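Local coordinates for protein spaetzle C-106 (Drosophila melanogaster, PDB 4LXR) that acts, as a disulfide-linked homodimer, as the cytokine ligand that activates the Toll receptor in embryonic dorsal-ventral patterning and antifungal defence, at residues C68-Q74 and K94-K100. Residues are numbered along the deposited sequence; the frame is centred on the assembly and turned at random.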
loop_
_atom_site.group_PDB
_atom_site.type_symbol
_atom_site.label_atom_id
_atom_site.label_comp_id
_atom_site.label_asym_id
_atom_site.label_seq_id
_atom_site.Cartn_x
_atom_site.Cartn_y
_atom_site.Cartn_z
ATOM N N CYS C 68 -19.993 -0.389 -12.157
ATOM C CA CYS C 68 -19.091 -0.978 -13.125
ATOM C C CYS C 68 -18.312 0.131 -13.836
ATOM O O CYS C 68 -18.891 1.104 -14.321
ATOM C CB CYS C 68 -19.870 -1.858 -14.104
ATOM S SG CYS C 68 -20.470 -3.412 -13.329
ATOM N N LYS C 69 -16.992 -0.010 -13.870
ATOM C CA LYS C 69 -16.129 0.983 -14.492
ATOM C C LYS C 69 -15.269 0.384 -15.590
ATOM O O LYS C 69 -14.801 -0.754 -15.486
ATOM C CB LYS C 69 -15.222 1.633 -13.448
ATOM C CG LYS C 69 -15.985 2.344 -12.356
ATOM C CD LYS C 69 -16.840 3.458 -12.931
ATOM C CE LYS C 69 -16.437 4.786 -12.342
ATOM N NZ LYS C 69 -16.373 4.668 -10.858
ATOM N N GLN C 70 -15.061 1.168 -16.639
ATOM C CA GLN C 70 -14.217 0.761 -17.747
ATOM C C GLN C 70 -12.748 0.976 -17.391
ATOM O O GLN C 70 -12.370 2.057 -16.949
ATOM C CB GLN C 70 -14.565 1.581 -18.990
ATOM C CG GLN C 70 -13.724 1.234 -20.206
ATOM C CD GLN C 70 -14.010 -0.163 -20.711
ATOM O OE1 GLN C 70 -15.140 -0.477 -21.094
ATOM N NE2 GLN C 70 -12.991 -1.015 -20.703
ATOM N N HIS C 71 -11.920 -0.048 -17.583
ATOM C CA HIS C 71 -10.481 0.130 -17.410
ATOM C C HIS C 71 -9.710 0.094 -18.714
ATOM O O HIS C 71 -10.132 -0.544 -19.692
ATOM C CB HIS C 71 -9.898 -0.896 -16.452
ATOM C CG HIS C 71 -9.971 -0.472 -15.026
ATOM N ND1 HIS C 71 -8.937 -0.668 -14.136
ATOM C CD2 HIS C 71 -10.956 0.147 -14.335
ATOM C CE1 HIS C 71 -9.286 -0.189 -12.954
ATOM N NE2 HIS C 71 -10.507 0.309 -13.049
ATOM N N TYR C 72 -8.557 0.755 -18.700
ATOM C CA TYR C 72 -7.768 0.958 -19.902
ATOM C C TYR C 72 -6.308 0.552 -19.731
ATOM O O TYR C 72 -5.751 0.572 -18.631
ATOM C CB TYR C 72 -7.836 2.426 -20.334
ATOM C CG TYR C 72 -9.232 2.924 -20.664
ATOM C CD1 TYR C 72 -9.754 2.787 -21.946
ATOM C CD2 TYR C 72 -10.022 3.544 -19.699
ATOM C CE1 TYR C 72 -11.023 3.250 -22.254
ATOM C CE2 TYR C 72 -11.297 4.009 -20.004
ATOM C CZ TYR C 72 -11.787 3.861 -21.281
ATOM O OH TYR C 72 -13.050 4.313 -21.592
ATOM N N THR C 73 -5.704 0.169 -20.847
ATOM C CA THR C 73 -4.267 -0.020 -20.937
ATOM C C THR C 73 -3.747 1.031 -21.921
ATOM O O THR C 73 -4.398 1.305 -22.929
ATOM C CB THR C 73 -3.933 -1.450 -21.415
ATOM O OG1 THR C 73 -4.317 -2.388 -20.405
ATOM C CG2 THR C 73 -2.448 -1.598 -21.694
ATOM N N GLN C 74 -2.602 1.641 -21.619
ATOM C CA GLN C 74 -2.037 2.682 -22.484
ATOM C C GLN C 74 -0.864 2.176 -23.320
ATOM O O GLN C 74 -0.158 1.251 -22.916
ATOM C CB GLN C 74 -1.609 3.903 -21.663
ATOM C CG GLN C 74 -2.751 4.584 -20.913
ATOM C CD GLN C 74 -2.541 6.082 -20.765
ATOM O OE1 GLN C 74 -1.604 6.647 -21.330
ATOM N NE2 GLN C 74 -3.416 6.734 -20.004
ATOM N N LYS C 94 -4.786 4.449 -25.434
ATOM C CA LYS C 94 -5.787 3.827 -24.561
ATOM C C LYS C 94 -6.557 2.684 -25.227
ATOM O O LYS C 94 -7.220 2.875 -26.249
ATOM C CB LYS C 94 -6.783 4.871 -24.038
ATOM C CG LYS C 94 -6.209 5.864 -23.032
ATOM C CD LYS C 94 -7.175 7.022 -22.807
ATOM C CE LYS C 94 -8.542 6.540 -22.322
ATOM N NZ LYS C 94 -8.542 6.219 -20.866
ATOM N N ILE C 95 -6.470 1.501 -24.628
ATOM C CA ILE C 95 -7.235 0.337 -25.069
ATOM C C ILE C 95 -8.112 -0.159 -23.915
ATOM O O ILE C 95 -7.594 -0.465 -22.845
ATOM C CB ILE C 95 -6.291 -0.814 -25.504
ATOM C CG1 ILE C 95 -5.383 -0.372 -26.652
ATOM C CG2 ILE C 95 -7.079 -2.042 -25.912
ATOM C CD1 ILE C 95 -6.115 -0.117 -27.952
ATOM N N PRO C 96 -9.441 -0.224 -24.120
ATOM C CA PRO C 96 -10.316 -0.817 -23.094
ATOM C C PRO C 96 -9.832 -2.231 -22.802
ATOM O O PRO C 96 -9.706 -3.016 -23.743
ATOM C CB PRO C 96 -11.685 -0.848 -23.775
ATOM C CG PRO C 96 -11.613 0.212 -24.821
ATOM C CD PRO C 96 -10.195 0.207 -25.310
ATOM N N SER C 97 -9.529 -2.536 -21.541
ATOM C CA SER C 97 -8.828 -3.775 -21.216
ATOM C C SER C 97 -9.624 -4.710 -20.311
ATOM O O SER C 97 -9.368 -5.914 -20.297
ATOM C CB SER C 97 -7.455 -3.482 -20.603
ATOM O OG SER C 97 -7.578 -2.614 -19.492
ATOM N N CYS C 98 -10.560 -4.142 -19.553
ATOM C CA CYS C 98 -11.525 -4.910 -18.764
ATOM C C CYS C 98 -12.529 -4.006 -18.051
ATOM O O CYS C 98 -12.356 -2.785 -17.999
ATOM C CB CYS C 98 -10.840 -5.834 -17.742
ATOM S SG CYS C 98 -10.004 -5.007 -16.389
ATOM N N CYS C 99 -13.564 -4.635 -17.494
ATOM C CA CYS C 99 -14.633 -3.949 -16.783
ATOM C C CYS C 99 -14.643 -4.442 -15.350
ATOM O O CYS C 99 -14.716 -5.640 -15.094
ATOM C CB CYS C 99 -15.976 -4.273 -17.439
ATOM S SG CYS C 99 -17.375 -3.267 -16.897
ATOM N N LYS C 100 -14.551 -3.534 -14.394
ATOM C CA LYS C 100 -14.441 -3.975 -13.006
ATOM C C LYS C 100 -15.400 -3.221 -12.120
ATOM O O LYS C 100 -15.770 -2.083 -12.415
ATOM C CB LYS C 100 -13.008 -3.795 -12.482
ATOM C CG LYS C 100 -11.949 -4.452 -13.351
ATOM C CD LYS C 100 -10.656 -4.736 -12.577
ATOM C CE LYS C 100 -9.799 -3.502 -12.408
ATOM N NZ LYS C 100 -8.605 -3.829 -11.582
#
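Bends at chi3 (58°) and chi4 (79°) fold the K94 chain back over one face of the Y72 ring, and a bend at chi3 (-79°) of K100 lays its CE over the H71 ring. Both pairs pack across the antiparallel strands 67-73 and 95-102, a twisted hairpin in the cystine-knot fold. K94 NZ stands 3.5 Å from the Y72 ring centroid in a cation-pi contact, with P96 CG meeting the same tyrosine at CE1. On the face shared by H71 and K100, the lysine crosses the imidazole at about a right angle, its CE 3.6 Å from the ring centroid. K100 NZ continues to a salt bridge with E45 of the second subunit, and C98 SG forms the interchain disulfide with its own counterpart there, placing this face at the dimer interface. Disulfides C68-C10 and C99-C47 tie both strands to the rest of the chain.

K69 and K100 exchange a pair of backbone hydrogen bonds, as do T73 and I95. Between them S97 is the extra residue of a beta bulge, where the register slips by one. H71 O takes S97 N at 2.8 Å from one side of its carbonyl plane; from the opposite side comes Q70 NE2, 3.1 Å from H71 O, which lies in the Q70 amide plane. Q70 NE2 also donates to E45 O, and Q70 OE1 accepts from C47 N, on strand 43-47.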